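Local coordinates for protein UTP--glucose-1-phosphate uridylyltransferase (PDB 6IKX) that catalyses the transfer of a uridylyl group from UTP to alpha-D-glucose 1-phosphate, giving UDP-alpha-D-glucose and diphosphate, at residues 133-138 and 272-277; 144-149 and 157-162. The protein carries 1 engineered substitution. One frame throughout, in Å; residues are numbered along the deposited sequence.

Contact 1: residues 133-138 and 272-277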
loop_
_atom_site.group_PDB
_atom_site.type_symbol
_atom_site.label_atom_id
_atom_site.label_comp_id
_atom_site.label_asym_id
_atom_site.label_seq_id
_atom_site.Cartn_x
_atom_site.Cartn_y
_atom_site.Cartn_z
ATOM N N LEU A 133 -8.394 23.951 8.203
ATOM C CA LEU A 133 -8.090 23.949 9.651
ATOM C C LEU A 133 -8.805 25.137 10.271
ATOM O O LEU A 133 -8.823 26.152 9.602
ATOM C CB LEU A 133 -6.580 24.094 9.838
ATOM C CG LEU A 133 -5.720 22.950 9.295
ATOM C CD1 LEU A 133 -4.412 22.887 10.046
ATOM C CD2 LEU A 133 -6.424 21.602 9.376
ATOM N N VAL A 134 -9.446 24.970 11.433
ATOM C CA VAL A 134 -9.977 26.094 12.262
ATOM C C VAL A 134 -9.183 26.139 13.567
ATOM O O VAL A 134 -9.067 25.113 14.188
ATOM C CB VAL A 134 -11.491 25.983 12.513
ATOM C CG2 VAL A 134 -12.180 25.557 11.238
ATOM N N LYS A 135 -8.614 27.295 13.906
ATOM C CA LYS A 135 -7.918 27.579 15.181
ATOM C C LYS A 135 -8.901 28.344 16.060
ATOM O O LYS A 135 -9.589 29.205 15.508
ATOM C CB LYS A 135 -6.644 28.382 14.920
ATOM C CG LYS A 135 -5.664 28.365 16.082
ATOM C CD LYS A 135 -4.210 28.354 15.667
ATOM C CE LYS A 135 -3.724 29.699 15.186
ATOM N NZ LYS A 135 -3.983 30.751 16.199
ATOM N N ASP A 136 -9.003 28.009 17.348
ATOM C CA ASP A 136 -10.169 28.418 18.173
ATOM C C ASP A 136 -9.833 29.687 18.962
ATOM O O ASP A 136 -10.596 30.688 18.813
ATOM C CB ASP A 136 -10.655 27.282 19.072
ATOM C CG ASP A 136 -11.563 27.732 20.218
ATOM O OD1 ASP A 136 -12.174 28.816 20.094
ATOM O OD2 ASP A 136 -11.645 26.998 21.239
ATOM N N GLY A 137 -8.802 29.634 19.813
ATOM C CA GLY A 137 -8.459 30.723 20.759
ATOM C C GLY A 137 -9.326 30.766 22.025
ATOM O O GLY A 137 -8.760 30.863 23.134
ATOM N N SER A 138 -10.651 30.707 21.903
ATOM C CA SER A 138 -11.591 31.096 22.983
ATOM C C SER A 138 -11.719 30.030 24.081
ATOM O O SER A 138 -12.210 30.413 25.150
ATOM C CB SER A 138 -12.946 31.455 22.414
ATOM O OG SER A 138 -13.693 30.288 22.099
ATOM N N GLY A 272 2.747 26.475 14.313
ATOM C CA GLY A 272 4.153 26.460 14.763
ATOM C C GLY A 272 4.401 27.402 15.939
ATOM O O GLY A 272 4.977 26.940 16.975
ATOM N N LEU A 273 3.990 28.670 15.823
ATOM C CA LEU A 273 4.191 29.684 16.903
ATOM C C LEU A 273 3.387 29.316 18.157
ATOM O O LEU A 273 3.850 29.617 19.259
ATOM C CB LEU A 273 3.823 31.078 16.390
ATOM C CG LEU A 273 4.982 31.865 15.768
ATOM C CD2 LEU A 273 4.456 32.993 14.909
ATOM N N GLU A 274 2.260 28.631 17.998
ATOM C CA GLU A 274 1.400 28.194 19.117
ATOM C C GLU A 274 1.854 26.833 19.654
ATOM O O GLU A 274 1.187 26.307 20.564
ATOM C CB GLU A 274 -0.034 28.057 18.624
ATOM C CG GLU A 274 -0.885 29.287 18.824
ATOM C CD GLU A 274 -2.284 28.871 19.228
ATOM O OE1 GLU A 274 -2.401 27.789 19.844
ATOM O OE2 GLU A 274 -3.248 29.599 18.914
ATOM N N HIS A 275 2.899 26.211 19.101
ATOM C CA HIS A 275 3.216 24.818 19.506
ATOM C C HIS A 275 3.642 24.827 20.971
ATOM O O HIS A 275 4.583 25.526 21.328
ATOM C CB HIS A 275 4.274 24.200 18.611
ATOM C CG HIS A 275 4.378 22.722 18.754
ATOM N ND1 HIS A 275 5.135 22.138 19.744
ATOM C CD2 HIS A 275 3.883 21.718 17.991
ATOM C CE1 HIS A 275 5.082 20.829 19.601
ATOM N NE2 HIS A 275 4.318 20.544 18.521
ATOM N N PRO A 276 2.993 24.033 21.849
ATOM C CA PRO A 276 3.166 24.192 23.292
ATOM C C PRO A 276 4.598 23.810 23.684
ATOM O O PRO A 276 5.044 24.216 24.743
ATOM C CB PRO A 276 2.150 23.230 23.918
ATOM C CG PRO A 276 1.876 22.192 22.826
ATOM C CD PRO A 276 2.139 22.885 21.501
ATOM N N LYS A 277 5.277 23.074 22.796
ATOM C CA LYS A 277 6.657 22.577 23.003
ATOM C C LYS A 277 7.652 23.310 22.091
ATOM O O LYS A 277 8.720 23.601 22.595
ATOM C CB LYS A 277 6.662 21.055 22.860
ATOM C CG LYS A 277 7.143 20.301 24.096
ATOM C CD LYS A 277 6.528 18.926 24.295
ATOM C CE LYS A 277 5.340 18.902 25.231
ATOM N NZ LYS A 277 5.603 19.632 26.492
#
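K135 and E274 reach for each other from opposite directions and meet in one salt bridge, NZ of K135 lying 3.0 Å from OE2 of E274. The lysine leaves its strand with CG anti to the backbone N (chi1 -163°), then bends at each of its three later torsions. The chain therefore curls rather than extends, and its methylenes also come near the same oxygen, with CD of K135 3.6 Å from OE2 of E274. The glutamate is bent at chi2, and its carboxylate is approached from above, the ammonium sitting 38° out of its plane. The bridge ties strand 132-135, half of a small antiparallel sheet with strand 254-257 in this GT-A nucleotidyltransferase, to the loop leaving helix 261-273; the K135 side chain also touches H270 and Y271 of that helix. The turns that follow each residue have their own bonds. Beyond K135, OD1 of D136 accepts the hydroxyl of S138 through its syn lone pair at 2.9 Å from OG, takes a weak Asx-turn bond from the S138 amide, and is also bonded by NE2 of Q252. Beyond E274, ND1 of H275 receives N of K277 at 3.2 Å, the donor tilted from the ring plane, while CD of P276 lies above one ring face, toward its rim, and NE2 of H275 bonds D32.

Contact 2: residues 144-149 and 157-162. With SO4 (sulfate ion), chain I.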
loop_
_atom_site.group_PDB
_atom_site.type_symbol
_atom_site.label_atom_id
_atom_site.label_comp_id
_atom_site.label_asym_id
_atom_site.label_seq_id
_atom_site.Cartn_x
_atom_site.Cartn_y
_atom_site.Cartn_z
ATOM N N SER A 144 -18.339 23.086 18.089
ATOM C CA SER A 144 -19.128 22.783 19.304
ATOM C C SER A 144 -20.211 23.855 19.471
ATOM O O SER A 144 -21.386 23.494 19.673
ATOM C CB SER A 144 -18.216 22.662 20.481
ATOM O OG SER A 144 -18.769 23.288 21.613
ATOM N N ARG A 145 -19.845 25.133 19.367
ATOM C CA ARG A 145 -20.840 26.232 19.393
ATOM C C ARG A 145 -21.936 25.922 18.383
ATOM O O ARG A 145 -23.115 25.993 18.739
ATOM C CB ARG A 145 -20.223 27.562 18.984
ATOM C CG ARG A 145 -19.592 28.309 20.139
ATOM C CD ARG A 145 -18.592 29.265 19.558
ATOM N NE ARG A 145 -17.447 29.252 20.422
ATOM C CZ ARG A 145 -17.322 30.001 21.494
ATOM N NH1 ARG A 145 -18.281 30.847 21.818
ATOM N NH2 ARG A 145 -16.237 29.903 22.237
ATOM N N MET A 146 -21.524 25.632 17.150
ATOM C CA MET A 146 -22.428 25.428 15.994
ATOM C C MET A 146 -23.306 24.179 16.192
ATOM O O MET A 146 -24.463 24.252 15.813
ATOM C CB MET A 146 -21.616 25.338 14.699
ATOM C CG MET A 146 -22.476 25.067 13.496
ATOM S SD MET A 146 -21.640 25.436 11.953
ATOM C CE MET A 146 -21.206 23.786 11.402
ATOM N N ILE A 147 -22.794 23.074 16.744
ATOM C CA ILE A 147 -23.593 21.831 17.029
ATOM C C ILE A 147 -24.685 22.185 18.060
ATOM O O ILE A 147 -25.874 21.803 17.865
ATOM C CB ILE A 147 -22.683 20.647 17.466
ATOM C CG1 ILE A 147 -21.853 20.128 16.284
ATOM C CG2 ILE A 147 -23.474 19.507 18.109
ATOM C CD1 ILE A 147 -20.718 19.197 16.636
ATOM N N SER A 148 -24.326 22.913 19.112
ATOM C CA SER A 148 -25.284 23.245 20.194
ATOM C C SER A 148 -26.399 24.101 19.571
ATOM O O SER A 148 -27.584 23.714 19.614
ATOM C CB SER A 148 -24.592 23.864 21.395
ATOM O OG SER A 148 -24.504 25.253 21.253
ATOM N N ARG A 149 -26.049 25.139 18.833
ATOM C CA ARG A 149 -27.096 25.849 18.083
ATOM C C ARG A 149 -27.955 24.838 17.300
ATOM O O ARG A 149 -29.181 25.022 17.270
ATOM C CB ARG A 149 -26.469 26.916 17.200
ATOM C CG ARG A 149 -27.492 27.636 16.342
ATOM C CD ARG A 149 -28.387 28.541 17.169
ATOM N NE ARG A 149 -29.624 28.802 16.450
ATOM C CZ ARG A 149 -30.586 29.612 16.855
ATOM N NH1 ARG A 149 -30.472 30.276 17.996
ATOM N NH2 ARG A 149 -31.649 29.774 16.094
ATOM N N GLN A 157 -26.990 23.964 10.026
ATOM C CA GLN A 157 -25.957 24.996 10.250
ATOM C C GLN A 157 -24.931 24.894 9.118
ATOM O O GLN A 157 -24.501 23.755 8.764
ATOM C CB GLN A 157 -25.345 24.827 11.647
ATOM C CG GLN A 157 -26.371 24.840 12.788
ATOM C CD GLN A 157 -27.041 26.183 13.015
ATOM O OE1 GLN A 157 -26.382 27.228 13.165
ATOM N NE2 GLN A 157 -28.374 26.173 13.026
ATOM N N ILE A 158 -24.616 26.043 8.533
ATOM C CA ILE A 158 -23.490 26.248 7.580
ATOM C C ILE A 158 -22.520 27.236 8.236
ATOM O O ILE A 158 -22.893 28.400 8.492
ATOM C CB ILE A 158 -23.995 26.715 6.207
ATOM C CG1 ILE A 158 -24.601 25.578 5.386
ATOM C CG2 ILE A 158 -22.891 27.379 5.424
ATOM C CD1 ILE A 158 -25.908 25.042 5.885
ATOM N N MET A 159 -21.316 26.782 8.564
ATOM C CA MET A 159 -20.302 27.692 9.158
ATOM C C MET A 159 -19.838 28.671 8.064
ATOM O O MET A 159 -19.630 28.223 6.913
ATOM C CB MET A 159 -19.129 26.913 9.764
ATOM C CG MET A 159 -18.143 27.810 10.522
ATOM S SD MET A 159 -16.798 26.965 11.373
ATOM C CE MET A 159 -17.718 25.797 12.370
ATOM N N VAL A 160 -19.750 29.959 8.410
ATOM C CA VAL A 160 -19.315 31.072 7.512
ATOM C C VAL A 160 -18.338 31.977 8.263
ATOM O O VAL A 160 -18.298 31.938 9.507
ATOM C CB VAL A 160 -20.500 31.900 6.979
ATOM C CG1 VAL A 160 -21.465 31.048 6.177
ATOM C CG2 VAL A 160 -21.252 32.645 8.077
ATOM N N GLU A 161 -17.584 32.788 7.532
ATOM C CA GLU A 161 -16.623 33.738 8.148
ATOM C C GLU A 161 -16.517 34.989 7.274
ATOM O O GLU A 161 -16.409 34.843 6.038
ATOM C CB GLU A 161 -15.316 32.995 8.394
ATOM C CG GLU A 161 -14.143 33.502 7.620
ATOM C CD GLU A 161 -12.888 32.730 7.945
ATOM O OE1 GLU A 161 -12.265 32.987 9.013
ATOM O OE2 GLU A 161 -12.574 31.844 7.148
ATOM N N ALA A 162 -16.614 36.166 7.896
ATOM C CA ALA A 162 -16.413 37.486 7.253
ATOM C C ALA A 162 -15.070 37.476 6.503
ATOM O O ALA A 162 -14.055 37.093 7.122
ATOM C CB ALA A 162 -16.447 38.565 8.311
HETATM S S SO4 I . -17.089 33.595 24.768
HETATM O O1 SO4 I . -17.336 32.177 24.803
HETATM O O2 SO4 I . -16.916 34.071 26.113
HETATM O O3 SO4 I . -18.217 34.260 24.172
HETATM O O4 SO4 I . -15.897 33.876 24.000
#
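M146 leaves helix 142-153 toward strand 156-162, sliding past Q157 in the opposite direction and meeting M159 obliquely. With CG anti to the backbone N (chi1 177°) and chi2 also extended, the thioether stretches out from the helix until a bend at chi3 turns CE. Its CG packs 3.4 Å from CB of Q157, and SD settles 3.6 Å from CB of M159; the two methionine methyls, CE of M146 and CE of M159, end 4.1 Å apart. Y249 and V211 of the neighbouring strands also touch M146, buried between helix and sheet. The short segments run nearly antiparallel, 151° between their directions, as in an alpha/beta layer where a helix lies over the large mixed sheet and leads through a short turn into one of its strands. I158 points the other way and lies about 4 Å, side chain to side chain, from V206, a UDP-alpha-D-glucose-binding residue whose ligand is absent from this model.

One helical turn after M146, R149 crosses Q157 at about a right angle. Its CG rests 3.4 Å from OE1 and 3.7 Å from NE2 of Q157, so a methylene lies against the amide, whose plane is turned 54° from the guanidinium. E247 serves both, OE2 in a salt bridge with NH2 of R149 and OE1 accepting NE2 of Q157, and that amide also donates to O of A155 and accepts from S185. Elsewhere on the helix, NH1 of R145 makes a weak 3.4 Å bond to O1 of a sulfate at the guanidinium edge, an ion probably from the crystallisation liquor. No hydrogen bond crosses between the two segments: thioether, methylenes and the Q157 amide meet by van der Waals contact, and the polar ends are held from outside, above all by E247, whose charge probably offsets that of R149.

Contact 1 is a surface pairing of two opposite charges, whereas contact 2 is a buried, largely apolar seam with four of its five touching residues in the interior. They hold different elements: contact 1 joins strand 132-135 to the loop just after helix 261-273, contact 2 joins helix 142-153 to strand 156-162 of the large sheet. Along the chain, contact 2 is nested within the loop that contact 1 closes, and their centres are 19 Å apart. Residues 133-138 lead into helix 142-153, and S138 touches R145, so the two neighbour each other directly.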